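PDB 4WES: nitrogenase molybdenum-iron protein beta chain from Clostridium pasteurianum, which forms, together with the alpha chain, the nitrogenase component that reduces dinitrogen to ammonium, and shares the ligation of an [8Fe-7S] cluster with that chain. Local coordinates for residues D322-L327 / M348-E353. Residues are numbered along the deposited sequence; the frame is centred on the assembly and turned at random. Where two conformers were deposited one is given.
Sequences DEIIAL and MKFQKE
Ile324 and Ile325 meet Phe350 between two neighbouring helices of a parallel alpha/beta domain, where helix 321-333, strand 337-343 and helix 348-360 follow one another in a Rossmann-like succession. The axes of the short segments run parallel within 3°, 10.2 Å apart at closest approach, as expected of helices lying side by side on one sheet. A chi1 of 178° sets Phe350 CG opposite the backbone nitrogen and carries the ring across to helix 321-333. Ile324 meets the ring's edge, its CB in the ring plane and its CG2 3.7 Å from Phe350 CE2. The Ile325 and Phe350 side chains run past one another from their two helices, Ile325 CG1 lying 3.9 Å from Phe350 CD2 in an oblique approach and Ile325 CD1 4.0 Å from Phe350 CA. Ile325 CG2 is 4.2 Å from Glu353 CB, the aliphatic start of a side chain whose OE1 makes a salt bridge to Arg265. Lys349 NZ forms a long salt bridge, 3.7 Å, to Glu353 OE2. Val341 on strand 337-343 touches both Ile324 and Phe350. All close approaches between the segments are carbon to carbon, and Ile324, Ile325 and Phe350 are buried (213 Å² between the segments), implying hydrophobic cohesion, with the Glu353 carboxylate probably balanced mainly by Arg265.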
ATOM      1  N   ASP B 322      14.819 -19.224   5.582  1.00  9.57           N
ATOM      2  CA  ASP B 322      14.073 -19.223   6.835  1.00  9.56           C
ATOM      3  C   ASP B 322      12.748 -18.462   6.685  1.00  9.04           C
ATOM      4  O   ASP B 322      11.686 -18.928   7.099  1.00  9.84           O
ATOM      5  CB  ASP B 322      14.887 -18.612   7.978  1.00  9.78           C
ATOM      6  CG  ASP B 322      16.200 -19.350   8.278  1.00 10.16           C
ATOM      7  OD1 ASP B 322      16.198 -20.600   8.242  1.00 11.48           O
ATOM      8  OD2 ASP B 322      17.206 -18.638   8.553  1.00 10.73           O
ATOM      9  N   GLU B 323      12.842 -17.258   6.117  1.00  9.60           N
ATOM     10  CA  GLU B 323      11.671 -16.403   5.949  1.00 10.51           C
ATOM     11  C   GLU B 323      10.660 -16.990   4.978  1.00  9.43           C
ATOM     12  O   GLU B 323       9.450 -16.889   5.190  1.00 10.32           O
ATOM     13  CB  GLU B 323      12.127 -14.979   5.453  1.00 13.43           C
ATOM     14  CG  GLU B 323      12.717 -14.949   4.029  1.00 17.10           C
ATOM     15  CD  GLU B 323      13.288 -13.604   3.470  1.00 17.34           C
ATOM     16  OE1 GLU B 323      13.342 -12.660   4.339  1.00 14.24           O
ATOM     17  OE2 GLU B 323      13.550 -13.495   2.132  1.00 15.34           O
ATOM     18  N   ILE B 324      11.146 -17.625   3.912  1.00  9.56           N
ATOM     19  CA  ILE B 324      10.228 -18.172   2.903  1.00  9.81           C
ATOM     20  C   ILE B 324       9.566 -19.476   3.377  1.00  9.16           C
ATOM     21  O   ILE B 324       8.421 -19.726   3.052  1.00 10.01           O
ATOM     22  CB  ILE B 324      10.928 -18.320   1.534  1.00  9.62           C
ATOM     23  CG1 ILE B 324      11.333 -16.959   0.974  1.00 11.52           C
ATOM     24  CG2 ILE B 324      10.055 -19.074   0.543  1.00 10.96           C
ATOM     25  CD1 ILE B 324      10.166 -16.014   0.674  1.00 12.39           C
ATOM     26  N   ILE B 325      10.266 -20.282   4.188  1.00  9.96           N
ATOM     27  CA  ILE B 325       9.595 -21.414   4.785  1.00 10.48           C
ATOM     28  C   ILE B 325       8.401 -20.950   5.614  1.00  9.49           C
ATOM     29  O   ILE B 325       7.305 -21.469   5.498  1.00 10.33           O
ATOM     30  CB  ILE B 325      10.582 -22.242   5.634  1.00 10.64           C
ATOM     31  CG1 ILE B 325      11.578 -22.993   4.727  1.00 11.26           C
ATOM     32  CG2 ILE B 325       9.846 -23.229   6.555  1.00 12.52           C
ATOM     33  CD1 ILE B 325      12.793 -23.478   5.478  1.00 11.70           C
ATOM     34  N   ALA B 326       8.652 -19.990   6.519  1.00  9.72           N
ATOM     35  CA  ALA B 326       7.578 -19.552   7.405  1.00  9.84           C
ATOM     36  C   ALA B 326       6.463 -18.805   6.640  1.00  8.85           C
ATOM     37  O   ALA B 326       5.272 -19.016   6.909  1.00 10.28           O
ATOM     38  CB  ALA B 326       8.156 -18.690   8.500  1.00 10.52           C
ATOM     39  N   LEU B 327       6.844 -17.956   5.672  1.00  9.24           N
ATOM     40  CA  LEU B 327       5.829 -17.248   4.890  1.00  9.16           C
ATOM     41  C   LEU B 327       5.007 -18.234   4.082  1.00  9.56           C
ATOM     42  O   LEU B 327       3.794 -18.035   3.935  1.00  9.45           O
ATOM     43  CB  LEU B 327       6.468 -16.182   4.012  1.00  9.95           C
ATOM     44  CG  LEU B 327       5.506 -15.398   3.130  1.00 11.10           C
ATOM     45  CD1 LEU B 327       4.477 -14.676   3.976  1.00 12.84           C
ATOM     46  CD2 LEU B 327       6.285 -14.426   2.262  1.00 13.54           C
ATOM     47  N   MET B 348      19.109 -28.638   1.581  1.00 15.93           N
ATOM     48  CA  MET B 348      17.950 -29.512   1.408  0.52 18.43           C
ATOM     49  C   MET B 348      16.787 -29.202   2.339  1.00 15.89           C
ATOM     50  O   MET B 348      15.659 -29.569   2.058  1.00 17.58           O
ATOM     51  CB  MET B 348      18.346 -30.976   1.614  0.52 22.71           C
ATOM     52  CG  MET B 348      19.475 -31.411   0.699  0.52 27.79           C
ATOM     53  SD  MET B 348      18.978 -31.391  -1.032  0.52 45.37           S
ATOM     54  CE  MET B 348      19.361 -29.738  -1.594  0.52 34.38           C
ATOM     55  N   LYS B 349      17.070 -28.522   3.453  1.00 14.93           N
ATOM     56  CA  LYS B 349      16.002 -28.295   4.431  1.00 15.56           C
ATOM     57  C   LYS B 349      14.806 -27.584   3.832  1.00 13.56           C
ATOM     58  O   LYS B 349      13.665 -27.956   4.068  1.00 15.36           O
ATOM     59  CB  LYS B 349      16.514 -27.552   5.653  1.00 19.83           C
ATOM     60  CG  LYS B 349      15.497 -27.507   6.763  1.00 27.47           C
ATOM     61  CD  LYS B 349      16.062 -26.982   8.063  1.00 51.41           C
ATOM     62  CE  LYS B 349      15.043 -27.153   9.189  1.00 87.12           C
ATOM     63  NZ  LYS B 349      13.671 -26.713   8.794  1.00 61.50           N
ATOM     64  N   PHE B 350      15.081 -26.547   3.040  1.00 13.73           N
ATOM     65  CA  PHE B 350      14.011 -25.756   2.399  1.00 12.69           C
ATOM     66  C   PHE B 350      13.100 -26.652   1.590  1.00 11.85           C
ATOM     67  O   PHE B 350      11.861 -26.584   1.689  1.00 13.59           O
ATOM     68  CB  PHE B 350      14.673 -24.696   1.526  1.00 12.40           C
ATOM     69  CG  PHE B 350      13.732 -23.818   0.759  1.00 11.17           C
ATOM     70  CD1 PHE B 350      13.337 -24.124  -0.537  1.00 11.93           C
ATOM     71  CD2 PHE B 350      13.351 -22.590   1.258  1.00 12.59           C
ATOM     72  CE1 PHE B 350      12.563 -23.241  -1.277  1.00 13.50           C
ATOM     73  CE2 PHE B 350      12.592 -21.734   0.533  1.00 14.80           C
ATOM     74  CZ  PHE B 350      12.188 -22.042  -0.740  1.00 14.67           C
ATOM     75  N   GLN B 351      13.695 -27.493   0.749  1.00 12.85           N
ATOM     76  CA  GLN B 351      12.912 -28.392  -0.074  1.00 14.90           C
ATOM     77  C   GLN B 351      12.040 -29.321   0.767  1.00 14.61           C
ATOM     78  O   GLN B 351      10.851 -29.492   0.506  1.00 14.80           O
ATOM     79  CB  GLN B 351      13.860 -29.246  -0.908  1.00 18.09           C
ATOM     80  CG  GLN B 351      13.172 -30.081  -1.948  1.00 20.49           C
ATOM     81  CD  GLN B 351      12.963 -29.308  -3.231  1.00 24.42           C
ATOM     82  OE1 GLN B 351      13.888 -28.669  -3.740  1.00 33.31           O
ATOM     83  NE2 GLN B 351      11.753 -29.340  -3.747  1.00 32.10           N
ATOM     84  N   LYS B 352      12.657 -29.925   1.767  1.00 13.76           N
ATOM     85  CA  LYS B 352      11.923 -30.855   2.615  0.51 13.69           C
ATOM     86  C   LYS B 352      10.776 -30.175   3.349  1.00 14.14           C
ATOM     87  O   LYS B 352       9.662 -30.710   3.392  1.00 14.85           O
ATOM     88  CB  LYS B 352      12.868 -31.499   3.623  0.51 14.89           C
ATOM     89  CG  LYS B 352      13.795 -32.523   3.006  0.51 15.85           C
ATOM     90  CD  LYS B 352      14.763 -33.068   4.044  0.51 19.41           C
ATOM     91  CE  LYS B 352      15.924 -33.826   3.428  0.51 23.25           C
ATOM     92  NZ  LYS B 352      16.976 -34.014   4.463  0.51 35.82           N
ATOM     93  N   GLU B 353      11.031 -29.004   3.935  1.00 13.16           N
ATOM     94  CA  GLU B 353      10.004 -28.337   4.715  1.00 14.62           C
ATOM     95  C   GLU B 353       8.850 -27.847   3.851  1.00 13.30           C
ATOM     96  O   GLU B 353       7.690 -27.968   4.239  1.00 14.41           O
ATOM     97  CB  GLU B 353      10.596 -27.200   5.528  1.00 15.92           C
ATOM     98  CG  GLU B 353      11.615 -27.648   6.535  1.00 18.16           C
ATOM     99  CD  GLU B 353      10.999 -28.413   7.646  1.00 27.96           C
ATOM    100  OE1 GLU B 353      10.061 -27.890   8.291  1.00 48.08           O
ATOM    101  OE2 GLU B 353      11.476 -29.538   7.891  1.00 57.44           O
TER